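PDB 1TUO: putative phosphomannomutase from Thermus thermophilus, which probably interconverts phosphosugar isomers by moving a phosphoryl group within the sugar, as a magnesium-dependent member of the phosphohexose mutase family. Local coordinates for residues N290-W295 with R440-A445; H33-A38 with K134-L139; R96-A101 with L154-A159; V246-D251 with L350-L355. All coordinates share one frame; numbering follows the deposited sequence.

Contact 1 of 4, residues N290-W295 with R440-A445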
loop_
_atom_site.group_PDB
_atom_site.type_symbol
_atom_site.label_atom_id
_atom_site.label_comp_id
_atom_site.label_asym_id
_atom_site.label_seq_id
_atom_site.Cartn_x
_atom_site.Cartn_y
_atom_site.Cartn_z
ATOM N N ASN A 290 -2.810 -11.960 0.204
ATOM C CA ASN A 290 -1.558 -12.675 0.020
ATOM C C ASN A 290 -1.408 -13.697 1.146
ATOM O O ASN A 290 -2.198 -13.721 2.096
ATOM C CB ASN A 290 -0.343 -11.725 -0.069
ATOM C CG ASN A 290 0.089 -11.144 1.272
ATOM O OD1 ASN A 290 -0.134 -11.724 2.337
ATOM N ND2 ASN A 290 0.760 -9.995 1.211
ATOM N N PHE A 291 -0.393 -14.542 1.021
ATOM C CA PHE A 291 -0.113 -15.633 1.951
ATOM C C PHE A 291 0.072 -15.298 3.436
ATOM O O PHE A 291 -0.103 -16.169 4.286
ATOM C CB PHE A 291 1.114 -16.389 1.428
ATOM C CG PHE A 291 1.220 -17.811 1.904
ATOM C CD1 PHE A 291 0.109 -18.649 1.900
ATOM C CD2 PHE A 291 2.455 -18.334 2.286
ATOM C CE1 PHE A 291 0.222 -19.991 2.266
ATOM C CE2 PHE A 291 2.580 -19.671 2.651
ATOM C CZ PHE A 291 1.463 -20.503 2.641
ATOM N N ALA A 292 0.421 -14.057 3.754
ATOM C CA ALA A 292 0.651 -13.684 5.149
ATOM C C ALA A 292 -0.530 -12.988 5.819
ATOM O O ALA A 292 -0.432 -12.544 6.968
ATOM C CB ALA A 292 1.902 -12.812 5.250
ATOM N N VAL A 293 -1.646 -12.893 5.106
ATOM C CA VAL A 293 -2.842 -12.262 5.640
ATOM C C VAL A 293 -3.609 -13.207 6.568
ATOM O O VAL A 293 -3.659 -14.415 6.344
ATOM C CB VAL A 293 -3.777 -11.798 4.491
ATOM C CG1 VAL A 293 -5.122 -11.356 5.046
ATOM C CG2 VAL A 293 -3.121 -10.652 3.723
ATOM N N THR A 294 -4.199 -12.628 7.608
ATOM C CA THR A 294 -4.975 -13.347 8.616
ATOM C C THR A 294 -5.957 -14.353 8.037
ATOM O O THR A 294 -6.593 -14.088 7.015
ATOM C CB THR A 294 -5.795 -12.367 9.478
ATOM O OG1 THR A 294 -6.631 -13.105 10.378
ATOM C CG2 THR A 294 -6.681 -11.490 8.588
ATOM N N TRP A 295 -6.097 -15.499 8.696
ATOM C CA TRP A 295 -7.046 -16.491 8.217
ATOM C C TRP A 295 -8.465 -16.121 8.629
ATOM O O TRP A 295 -9.406 -16.860 8.345
ATOM C CB TRP A 295 -6.702 -17.895 8.724
ATOM C CG TRP A 295 -6.432 -17.997 10.186
ATOM C CD1 TRP A 295 -6.770 -17.098 11.159
ATOM C CD2 TRP A 295 -5.778 -19.081 10.849
ATOM N NE1 TRP A 295 -6.362 -17.558 12.392
ATOM C CE2 TRP A 295 -5.752 -18.775 12.229
ATOM C CE3 TRP A 295 -5.211 -20.286 10.411
ATOM C CZ2 TRP A 295 -5.180 -19.630 13.172
ATOM C CZ3 TRP A 295 -4.644 -21.136 11.349
ATOM C CH2 TRP A 295 -4.633 -20.803 12.713
ATOM N N ARG A 440 12.122 -13.909 7.713
ATOM C CA ARG A 440 11.004 -13.220 8.339
ATOM C C ARG A 440 9.993 -14.229 8.857
ATOM O O ARG A 440 9.571 -15.134 8.135
ATOM C CB ARG A 440 10.339 -12.277 7.337
ATOM C CG ARG A 440 11.302 -11.277 6.722
ATOM C CD ARG A 440 10.589 -10.330 5.767
ATOM N NE ARG A 440 9.579 -9.523 6.446
ATOM C CZ ARG A 440 8.881 -8.554 5.863
ATOM N NH1 ARG A 440 9.084 -8.263 4.582
ATOM N NH2 ARG A 440 7.982 -7.873 6.558
ATOM N N ILE A 441 9.618 -14.077 10.122
ATOM C CA ILE A 441 8.657 -14.974 10.737
ATOM C C ILE A 441 7.367 -14.220 11.036
ATOM O O ILE A 441 7.368 -13.220 11.759
ATOM C CB ILE A 441 9.226 -15.586 12.042
ATOM C CG1 ILE A 441 10.533 -16.328 11.733
ATOM C CG2 ILE A 441 8.219 -16.541 12.657
ATOM C CD1 ILE A 441 11.171 -17.017 12.937
ATOM N N TYR A 442 6.274 -14.694 10.449
ATOM C CA TYR A 442 4.958 -14.091 10.643
ATOM C C TYR A 442 4.161 -15.050 11.512
ATOM O O TYR A 442 4.125 -16.248 11.239
ATOM C CB TYR A 442 4.218 -13.928 9.309
ATOM C CG TYR A 442 5.016 -13.305 8.186
ATOM C CD1 TYR A 442 6.085 -13.986 7.605
ATOM C CD2 TYR A 442 4.679 -12.049 7.677
ATOM C CE1 TYR A 442 6.798 -13.437 6.545
ATOM C CE2 TYR A 442 5.385 -11.493 6.616
ATOM C CZ TYR A 442 6.443 -12.194 6.055
ATOM O OH TYR A 442 7.140 -11.658 4.998
ATOM N N VAL A 443 3.525 -14.533 12.557
ATOM C CA VAL A 443 2.745 -15.390 13.433
ATOM C C VAL A 443 1.377 -14.831 13.766
ATOM O O VAL A 443 1.235 -13.654 14.104
ATOM C CB VAL A 443 3.477 -15.666 14.783
ATOM C CG1 VAL A 443 2.562 -16.426 15.731
ATOM C CG2 VAL A 443 4.743 -16.484 14.536
ATOM N N GLU A 444 0.370 -15.691 13.636
ATOM C CA GLU A 444 -0.989 -15.342 14.005
ATOM C C GLU A 444 -1.452 -16.411 14.984
ATOM O O GLU A 444 -1.257 -17.610 14.752
ATOM C CB GLU A 444 -1.935 -15.325 12.800
ATOM C CG GLU A 444 -3.377 -15.098 13.237
ATOM C CD GLU A 444 -4.321 -14.809 12.093
ATOM O OE1 GLU A 444 -4.199 -15.468 11.038
ATOM O OE2 GLU A 444 -5.196 -13.932 12.263
ATOM N N ALA A 445 -2.049 -15.974 16.088
ATOM C CA ALA A 445 -2.555 -16.887 17.104
ATOM C C ALA A 445 -3.723 -16.227 17.830
ATOM O O ALA A 445 -4.051 -15.070 17.563
ATOM C CB ALA A 445 -1.444 -17.253 18.089
#

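Contact 2 of 4, residues H33-A38 with K134-L139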
loop_
_atom_site.group_PDB
_atom_site.type_symbol
_atom_site.label_atom_id
_atom_site.label_comp_id
_atom_site.label_asym_id
_atom_site.label_seq_id
_atom_site.Cartn_x
_atom_site.Cartn_y
_atom_site.Cartn_z
ATOM N N HIS A 33 19.136 7.475 -15.629
ATOM C CA HIS A 33 19.110 7.668 -17.078
ATOM C C HIS A 33 19.223 6.340 -17.839
ATOM O O HIS A 33 18.678 6.160 -18.921
ATOM C CB HIS A 33 20.273 8.590 -17.461
ATOM C CG HIS A 33 19.854 10.030 -17.295
ATOM N ND1 HIS A 33 18.860 10.598 -18.015
ATOM C CD2 HIS A 33 20.339 10.982 -16.383
ATOM C CE1 HIS A 33 18.743 11.855 -17.551
ATOM N NE2 HIS A 33 19.615 12.116 -16.575
ATOM N N ARG A 34 19.911 5.351 -17.276
ATOM C CA ARG A 34 20.001 4.051 -17.924
ATOM C C ARG A 34 18.615 3.410 -17.861
ATOM O O ARG A 34 18.152 2.792 -18.826
ATOM C CB ARG A 34 21.022 3.164 -17.209
ATOM C CG ARG A 34 22.461 3.615 -17.387
ATOM C CD ARG A 34 23.406 2.812 -16.498
ATOM N NE ARG A 34 23.413 1.387 -16.817
ATOM C CZ ARG A 34 23.953 0.452 -16.043
ATOM N NH1 ARG A 34 24.532 0.793 -14.895
ATOM N NH2 ARG A 34 23.919 -0.824 -16.415
ATOM N N LEU A 35 17.942 3.574 -16.726
ATOM C CA LEU A 35 16.607 3.005 -16.571
ATOM C C LEU A 35 15.628 3.718 -17.506
ATOM O O LEU A 35 14.752 3.079 -18.099
ATOM C CB LEU A 35 16.130 3.131 -15.121
ATOM C CG LEU A 35 14.746 2.550 -14.809
ATOM C CD1 LEU A 35 14.684 1.086 -15.235
ATOM C CD2 LEU A 35 14.466 2.681 -13.320
ATOM N N ALA A 36 15.784 5.032 -17.645
ATOM C CA ALA A 36 14.904 5.811 -18.515
ATOM C C ALA A 36 15.016 5.318 -19.951
ATOM O O ALA A 36 14.011 5.167 -20.645
ATOM C CB ALA A 36 15.254 7.288 -18.439
ATOM N N GLU A 37 16.244 5.067 -20.392
ATOM C CA GLU A 37 16.478 4.581 -21.748
ATOM C C GLU A 37 15.792 3.235 -21.962
ATOM O O GLU A 37 15.170 3.000 -23.001
ATOM C CB GLU A 37 17.981 4.430 -22.006
ATOM C CG GLU A 37 18.326 4.098 -23.453
ATOM C CD GLU A 37 18.166 5.287 -24.386
ATOM O OE1 GLU A 37 18.128 5.074 -25.616
ATOM O OE2 GLU A 37 18.095 6.437 -23.897
ATOM N N ALA A 38 15.913 2.349 -20.979
ATOM C CA ALA A 38 15.308 1.024 -21.057
ATOM C C ALA A 38 13.795 1.130 -21.156
ATOM O O ALA A 38 13.164 0.487 -21.991
ATOM C CB ALA A 38 15.678 0.212 -19.829
ATOM N N LYS A 134 10.397 -7.707 -16.537
ATOM C CA LYS A 134 11.547 -8.397 -17.102
ATOM C C LYS A 134 11.955 -7.786 -18.435
ATOM O O LYS A 134 13.139 -7.669 -18.735
ATOM C CB LYS A 134 11.228 -9.882 -17.292
ATOM C CG LYS A 134 11.209 -10.683 -15.997
ATOM C CD LYS A 134 12.584 -10.666 -15.333
ATOM C CE LYS A 134 12.621 -11.528 -14.078
ATOM N NZ LYS A 134 13.982 -11.540 -13.462
ATOM N N ALA A 135 10.967 -7.397 -19.232
ATOM C CA ALA A 135 11.232 -6.805 -20.537
ATOM C C ALA A 135 12.010 -5.495 -20.411
ATOM O O ALA A 135 12.948 -5.237 -21.168
ATOM C CB ALA A 135 9.919 -6.572 -21.272
ATOM N N ILE A 136 11.616 -4.666 -19.452
ATOM C CA ILE A 136 12.288 -3.394 -19.235
ATOM C C ILE A 136 13.715 -3.629 -18.724
ATOM O O ILE A 136 14.665 -2.990 -19.178
ATOM C CB ILE A 136 11.493 -2.528 -18.215
ATOM C CG1 ILE A 136 10.135 -2.147 -18.820
ATOM C CG2 ILE A 136 12.278 -1.284 -17.860
ATOM C CD1 ILE A 136 9.137 -1.574 -17.806
ATOM N N GLU A 137 13.856 -4.562 -17.789
ATOM C CA GLU A 137 15.161 -4.879 -17.210
ATOM C C GLU A 137 16.142 -5.324 -18.290
ATOM O O GLU A 137 17.315 -4.950 -18.281
ATOM C CB GLU A 137 15.019 -5.996 -16.178
ATOM C CG GLU A 137 16.321 -6.375 -15.485
ATOM C CD GLU A 137 16.175 -7.620 -14.631
ATOM O OE1 GLU A 137 16.644 -7.607 -13.479
ATOM O OE2 GLU A 137 15.593 -8.615 -15.115
ATOM N N ALA A 138 15.644 -6.128 -19.221
ATOM C CA ALA A 138 16.477 -6.642 -20.302
ATOM C C ALA A 138 17.030 -5.544 -21.205
ATOM O O ALA A 138 18.086 -5.715 -21.819
ATOM C CB ALA A 138 15.678 -7.649 -21.130
ATOM N N LEU A 139 16.326 -4.418 -21.279
ATOM C CA LEU A 139 16.736 -3.308 -22.134
ATOM C C LEU A 139 17.643 -2.254 -21.500
ATOM O O LEU A 139 17.963 -1.254 -22.139
ATOM C CB LEU A 139 15.497 -2.620 -22.705
ATOM C CG LEU A 139 14.664 -3.466 -23.669
ATOM C CD1 LEU A 139 13.337 -2.768 -23.938
ATOM C CD2 LEU A 139 15.444 -3.667 -24.967
#

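Contact 3 of 4, residues R96-A101 with L154-A159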
loop_
_atom_site.group_PDB
_atom_site.type_symbol
_atom_site.label_atom_id
_atom_site.label_comp_id
_atom_site.label_asym_id
_atom_site.label_seq_id
_atom_site.Cartn_x
_atom_site.Cartn_y
_atom_site.Cartn_z
ATOM N N ARG A 96 -4.466 6.124 -15.795
ATOM C CA ARG A 96 -5.714 5.647 -16.377
ATOM C C ARG A 96 -6.581 6.812 -16.856
ATOM O O ARG A 96 -7.157 6.768 -17.950
ATOM C CB ARG A 96 -6.470 4.810 -15.342
ATOM C CG ARG A 96 -7.775 4.209 -15.832
ATOM C CD ARG A 96 -8.495 3.504 -14.691
ATOM N NE ARG A 96 -9.882 3.185 -15.013
ATOM C CZ ARG A 96 -10.155 2.148 -14.199
ATOM N NH1 ARG A 96 -9.466 1.585 -13.222
ATOM N NH2 ARG A 96 -11.471 1.946 -14.297
ATOM N N HIS A 97 -6.651 7.861 -16.045
ATOM C CA HIS A 97 -7.459 9.032 -16.376
ATOM C C HIS A 97 -7.005 9.727 -17.658
ATOM O O HIS A 97 -7.833 10.186 -18.452
ATOM C CB HIS A 97 -7.432 10.024 -15.211
ATOM C CG HIS A 97 -8.385 11.168 -15.364
ATOM N ND1 HIS A 97 -7.977 12.442 -15.695
ATOM C CD2 HIS A 97 -9.731 11.229 -15.225
ATOM C CE1 HIS A 97 -9.028 13.240 -15.747
ATOM N NE2 HIS A 97 -10.105 12.529 -15.465
ATOM N N LEU A 98 -5.695 9.804 -17.860
ATOM C CA LEU A 98 -5.144 10.450 -19.048
ATOM C C LEU A 98 -4.956 9.496 -20.224
ATOM O O LEU A 98 -4.436 9.886 -21.276
ATOM C CB LEU A 98 -3.808 11.117 -18.705
ATOM C CG LEU A 98 -3.883 12.264 -17.694
ATOM C CD1 LEU A 98 -2.488 12.802 -17.431
ATOM C CD2 LEU A 98 -4.783 13.375 -18.240
ATOM N N LYS A 99 -5.384 8.249 -20.041
ATOM C CA LYS A 99 -5.275 7.212 -21.063
ATOM C C LYS A 99 -3.836 7.067 -21.549
ATOM O O LYS A 99 -3.570 6.952 -22.749
ATOM C CB LYS A 99 -6.216 7.528 -22.235
ATOM C CG LYS A 99 -7.628 7.869 -21.775
ATOM C CD LYS A 99 -8.667 7.659 -22.869
ATOM C CE LYS A 99 -8.846 6.180 -23.181
ATOM N NZ LYS A 99 -10.082 5.632 -22.550
ATOM N N ALA A 100 -2.914 7.064 -20.592
ATOM C CA ALA A 100 -1.494 6.939 -20.879
ATOM C C ALA A 100 -1.098 5.488 -21.113
ATOM O O ALA A 100 -1.815 4.568 -20.731
ATOM C CB ALA A 100 -0.684 7.515 -19.717
ATOM N N ALA A 101 0.054 5.298 -21.739
ATOM C CA ALA A 101 0.568 3.970 -22.023
ATOM C C ALA A 101 1.173 3.390 -20.750
ATOM O O ALA A 101 1.342 2.182 -20.622
ATOM C CB ALA A 101 1.622 4.046 -23.119
ATOM N N LEU A 154 1.385 18.846 -14.687
ATOM C CA LEU A 154 -0.028 19.027 -14.376
ATOM C C LEU A 154 -0.439 18.655 -12.956
ATOM O O LEU A 154 0.185 17.811 -12.312
ATOM C CB LEU A 154 -0.872 18.211 -15.359
ATOM C CG LEU A 154 -0.665 18.447 -16.861
ATOM C CD1 LEU A 154 -1.648 17.575 -17.635
ATOM C CD2 LEU A 154 -0.870 19.921 -17.209
ATOM N N ASP A 155 -1.507 19.290 -12.482
ATOM C CA ASP A 155 -2.044 19.027 -11.155
ATOM C C ASP A 155 -3.389 18.330 -11.349
ATOM O O ASP A 155 -4.346 18.944 -11.819
ATOM C CB ASP A 155 -2.215 20.347 -10.391
ATOM C CG ASP A 155 -2.820 20.155 -9.009
ATOM O OD1 ASP A 155 -2.751 19.029 -8.467
ATOM O OD2 ASP A 155 -3.355 21.143 -8.457
ATOM N N LEU A 156 -3.452 17.043 -11.009
ATOM C CA LEU A 156 -4.679 16.262 -11.171
ATOM C C LEU A 156 -5.373 15.922 -9.861
ATOM O O LEU A 156 -6.197 15.009 -9.805
ATOM C CB LEU A 156 -4.380 14.964 -11.931
ATOM C CG LEU A 156 -4.335 15.102 -13.454
ATOM C CD1 LEU A 156 -3.900 13.799 -14.086
ATOM C CD2 LEU A 156 -5.713 15.506 -13.959
ATOM N N ARG A 157 -5.046 16.667 -8.815
ATOM C CA ARG A 157 -5.634 16.433 -7.510
ATOM C C ARG A 157 -7.162 16.475 -7.553
ATOM O O ARG A 157 -7.829 15.567 -7.060
ATOM C CB ARG A 157 -5.107 17.467 -6.518
ATOM C CG ARG A 157 -5.564 17.232 -5.104
ATOM C CD ARG A 157 -4.925 18.208 -4.140
ATOM N NE ARG A 157 -3.472 18.085 -4.134
ATOM C CZ ARG A 157 -2.710 18.392 -3.092
ATOM N NH1 ARG A 157 -3.272 18.838 -1.976
ATOM N NH2 ARG A 157 -1.392 18.256 -3.161
ATOM N N GLU A 158 -7.715 17.528 -8.151
ATOM C CA GLU A 158 -9.163 17.668 -8.232
ATOM C C GLU A 158 -9.819 16.483 -8.925
ATOM O O GLU A 158 -10.834 15.969 -8.455
ATOM C CB GLU A 158 -9.531 18.957 -8.972
ATOM C CG GLU A 158 -9.238 20.236 -8.201
ATOM C CD GLU A 158 -10.123 20.408 -6.981
ATOM O OE1 GLU A 158 -9.848 19.770 -5.943
ATOM O OE2 GLU A 158 -11.101 21.184 -7.064
ATOM N N ALA A 159 -9.243 16.046 -10.042
ATOM C CA ALA A 159 -9.801 14.916 -10.776
ATOM C C ALA A 159 -9.730 13.645 -9.932
ATOM O O ALA A 159 -10.631 12.808 -9.985
ATOM C CB ALA A 159 -9.051 14.719 -12.092
#

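Contact 4 of 4, residues V246-D251 with L350-L355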
loop_
_atom_site.group_PDB
_atom_site.type_symbol
_atom_site.label_atom_id
_atom_site.label_comp_id
_atom_site.label_asym_id
_atom_site.label_seq_id
_atom_site.Cartn_x
_atom_site.Cartn_y
_atom_site.Cartn_z
ATOM N N VAL A 246 -5.479 7.905 11.141
ATOM C CA VAL A 246 -5.014 7.092 10.026
ATOM C C VAL A 246 -3.617 7.619 9.763
ATOM O O VAL A 246 -3.392 8.829 9.779
ATOM C CB VAL A 246 -5.863 7.255 8.742
ATOM C CG1 VAL A 246 -7.186 6.534 8.910
ATOM C CG2 VAL A 246 -6.082 8.721 8.423
ATOM N N ALA A 247 -2.672 6.709 9.565
ATOM C CA ALA A 247 -1.295 7.098 9.286
ATOM C C ALA A 247 -0.972 6.543 7.916
ATOM O O ALA A 247 -0.966 5.328 7.722
ATOM C CB ALA A 247 -0.354 6.501 10.330
ATOM N N THR A 248 -0.741 7.424 6.953
ATOM C CA THR A 248 -0.417 6.963 5.610
ATOM C C THR A 248 1.102 6.856 5.484
ATOM O O THR A 248 1.835 7.657 6.068
ATOM C CB THR A 248 -0.986 7.924 4.532
ATOM O OG1 THR A 248 -0.625 9.278 4.838
ATOM C CG2 THR A 248 -2.501 7.811 4.473
ATOM N N ASP A 249 1.577 5.854 4.752
ATOM C CA ASP A 249 3.017 5.697 4.601
ATOM C C ASP A 249 3.622 6.706 3.624
ATOM O O ASP A 249 2.938 7.616 3.148
ATOM C CB ASP A 249 3.382 4.261 4.195
ATOM C CG ASP A 249 3.086 3.952 2.739
ATOM O OD1 ASP A 249 3.732 3.019 2.219
ATOM O OD2 ASP A 249 2.215 4.609 2.122
ATOM N N GLY A 250 4.907 6.531 3.334
ATOM C CA GLY A 250 5.628 7.440 2.462
ATOM C C GLY A 250 4.934 7.914 1.202
ATOM O O GLY A 250 4.920 9.116 0.917
ATOM N N ASP A 251 4.377 6.981 0.435
ATOM C CA ASP A 251 3.697 7.330 -0.812
ATOM C C ASP A 251 2.184 7.123 -0.718
ATOM O O ASP A 251 1.457 7.171 -1.721
ATOM C CB ASP A 251 4.292 6.507 -1.969
ATOM C CG ASP A 251 4.090 5.009 -1.796
ATOM O OD1 ASP A 251 3.967 4.537 -0.641
ATOM O OD2 ASP A 251 4.081 4.294 -2.823
ATOM N N LEU A 350 -8.005 6.164 -0.236
ATOM C CA LEU A 350 -9.355 5.610 -0.296
ATOM C C LEU A 350 -9.590 4.700 0.906
ATOM O O LEU A 350 -10.698 4.643 1.436
ATOM C CB LEU A 350 -9.587 4.823 -1.591
ATOM C CG LEU A 350 -10.991 4.215 -1.701
ATOM C CD1 LEU A 350 -12.038 5.315 -1.508
ATOM C CD2 LEU A 350 -11.167 3.550 -3.057
ATOM N N THR A 351 -8.551 3.990 1.347
ATOM C CA THR A 351 -8.712 3.113 2.504
ATOM C C THR A 351 -9.088 3.945 3.720
ATOM O O THR A 351 -9.970 3.568 4.494
ATOM C CB THR A 351 -7.422 2.329 2.835
ATOM O OG1 THR A 351 -7.091 1.467 1.743
ATOM C CG2 THR A 351 -7.639 1.469 4.068
ATOM N N SER A 352 -8.416 5.080 3.889
ATOM C CA SER A 352 -8.703 5.954 5.016
ATOM C C SER A 352 -10.151 6.424 4.960
ATOM O O SER A 352 -10.862 6.403 5.966
ATOM C CB SER A 352 -7.773 7.167 5.000
ATOM O OG SER A 352 -6.428 6.771 5.197
ATOM N N LEU A 353 -10.588 6.842 3.776
ATOM C CA LEU A 353 -11.951 7.328 3.612
ATOM C C LEU A 353 -13.004 6.240 3.815
ATOM O O LEU A 353 -14.083 6.520 4.344
ATOM C CB LEU A 353 -12.107 8.000 2.241
ATOM C CG LEU A 353 -11.282 9.289 2.126
ATOM C CD1 LEU A 353 -11.248 9.798 0.688
ATOM C CD2 LEU A 353 -11.872 10.339 3.060
ATOM N N LEU A 354 -12.709 5.004 3.413
ATOM C CA LEU A 354 -13.672 3.922 3.613
ATOM C C LEU A 354 -13.750 3.565 5.096
ATOM O O LEU A 354 -14.818 3.206 5.601
ATOM C CB LEU A 354 -13.293 2.692 2.786
ATOM C CG LEU A 354 -13.515 2.842 1.275
ATOM C CD1 LEU A 354 -12.868 1.686 0.535
ATOM C CD2 LEU A 354 -15.015 2.901 0.976
ATOM N N LEU A 355 -12.627 3.661 5.802
ATOM C CA LEU A 355 -12.647 3.373 7.234
ATOM C C LEU A 355 -13.561 4.406 7.883
ATOM O O LEU A 355 -14.405 4.077 8.711
ATOM C CB LEU A 355 -11.240 3.471 7.833
ATOM C CG LEU A 355 -10.354 2.274 7.485
ATOM C CD1 LEU A 355 -8.904 2.554 7.839
ATOM C CD2 LEU A 355 -10.873 1.043 8.231
#

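Contact 1 of 4, residues N290-W295 with R440-A445
E444 meets T294 and W295, and Y442 meets A292, where strand 440-445 of the antiparallel C-terminal sheet lies against the loop between strand 286-290 and helix 296-304 of the third alpha/beta/alpha domain. The side chain of E444 carries most of the joint. Its CG stands opposite the backbone N (chi1 174°) and the chain runs on extended, so the carboxylate is delivered straight to the loop. There E444 OE2 accepts from T294 OG1 at 2.5 Å through its syn lone pair. H381 ND1 is a second partner of that oxygen, while T294 OG1 also accepts from L296 N and thereby ties the bond to the start of helix 296-304. The other oxygen, E444 OE1, whose place is less certain, lies over one face of the W295 indole, with the carboxylate and ring planes 24° apart, and is 3.0 Å from W295 N in a nearly straight hydrogen bond. With an alanine here, T294 OG1 would probably lose its acceptor, H381 its carboxylate partner, W295 N its bond and the face of the indole its cover. Two residues earlier in the strand the contact turns apolar: the methyl of A292 approaches the Y442 ring obliquely, reaching CD2 and CE2. A292 is set by a type I turn from N290 to V293, in which N290 OD1 accepts from A292 N to make an Asx turn. Y442 OH is bonded to R431 NE, and A292 CB stops 3.8 Å from Y442 CD2.

Contact 2 of 4, residues H33-A38 with K134-L139
A38 presses its methyl group against the end of helix 130-138, touching the carbonyl oxygens of I136 and of L139 just beyond it. A38 CB lies 3.4 Å from I136 O and 3.6 Å from L139 O, so the closest approach is of methyl to backbone, not side chain to side chain. The main chains nearly meet, the CA atoms of A38 and L139 being only 4.7 Å apart. L139 answers from its own side: with CG set opposite its carbonyl carbon (chi1 -66°), its CD1 comes to 3.8 Å from A38 O, and its CB lies 4.0 Å from A38 CB. The looser neighbour is L35, one turn earlier in the helix, whose CD1 reaches I136 CG2 at 4.3 Å. A shell further out, I136 O is held as the acceptor of L139 N at the end of its helix, and the side chain of I136 also packs on Y39 and H42, the latter touched by L139 too. L35 continues inward onto V118 and F120 of strand 115-122. Beyond the helix end, R34 NE donates to P141 O, bonding the chain that leaves L139 back to helix 29-45. The contact is thus helix-to-helix packing through a small residue in the first alpha/beta/alpha domain of the phosphohexomutase fold, where helices 29-45 and 130-138 meet beside the mixed sheet.

Contact 3 of 4, residues R96-A101 with L154-A159
L98 and L156 reach toward each other tip to tip, CD1 of L98 meeting CD1 of L156 at 3.8 Å, and this is the close-packed half of the contact. In both leucines CG lies opposite the carbonyl carbon (chi1 -64° in L98, -83° in L156), which sends the two branches into the gap between the segments. Behind L98 stand L50 and V52 of the domain sheet, and L156 also packs on A94, so the pair joins a larger apolar patch. The outer half belongs to H97 and faces solvent more. The methyl of A159 sits over one face of the imidazole in a CH-pi contact, CB 4.3 Å from the ring centroid and 26° off the normal, with CE1 the nearest ring atom at 3.9 Å. L156 CD2 comes obliquely to H97 ND1 at 4.2 Å. That nitrogen is buried by the contact without a polar partner in the model, and F93 stacks with the ring. The chain geometry fits this place: helix 88-97 ends here in a Schellman motif, with K99 at positive phi, and L156 occupies the N-cap position of helix 157-165. The arrangement is a meeting of helix ends at the edge of the first alpha/beta/alpha domain, just where strand 152-154 gives way to helix 157-165.

Contact 4 of 4, residues V246-D251 with L350-L355
Helix-on-sheet packing joins the second and third alpha/beta/alpha domains here: V246 and T248 of strand 244-248 face S352 and L355 of helix 348-362. Strand 246-248 and helix 350-355 run antiparallel, at 173°, and their axes come no closer than 9.5 Å. At the centre, S352 OG points at the branch of V246, 3.6 Å from its CB and 3.8 Å from each methyl, so the hydroxyl lies over the fork of the side chain. The valine is turned to offer that fork, with CG1 opposite its carbonyl carbon and CG2 wedged between backbone N and carbonyl carbon (chi1 -74°). S352 CB adds a contact with V246 CG1 at 4.0 Å. One turn on, L355 CD1 reaches V246 CG1 more loosely, at 4.5 Å, and on the other flank T248 CG2 comes to 4.1 Å from S352 OG. An alanine in place of V246 lacks both methyls and would probably leave a gap beneath S352 and L355. The polar ends have their own mates: S352 OG bonds to G348 O within its helix, and T248 OG1 bonds to H182 NE2. Past T248 the strand opens into a D-G-D loop whose sequence matches the family's magnesium-binding motif; D249 and D251 both bond to S109 OG. Since the hydroxyl's hydrogen bond is kept within its own helix, S352 can lie against a valine, and between these two segments the contact is van der Waals packing.

Contacts 2 and 3 both belong to the first part of the chain and cross in sequence order, their segments alternating; their centres lie 24 Å apart, and both flank the same mixed sheet. Contact 4 follows and sits nearest the chain's centre, its own centre 9 Å from it, joining the sheet that holds strand 244-248 to helix 348-362. Contact 1 crosses contact 4 along the chain, their centres about 22 Å apart, and ties the third domain to the C-terminal sheet. Contacts 1 and 3, with centres about 36 Å apart, stand on opposite sides of the chain's centre. Two contacts thus lie within the N-terminal region, while the other two link successive domains of the four-domain mutase.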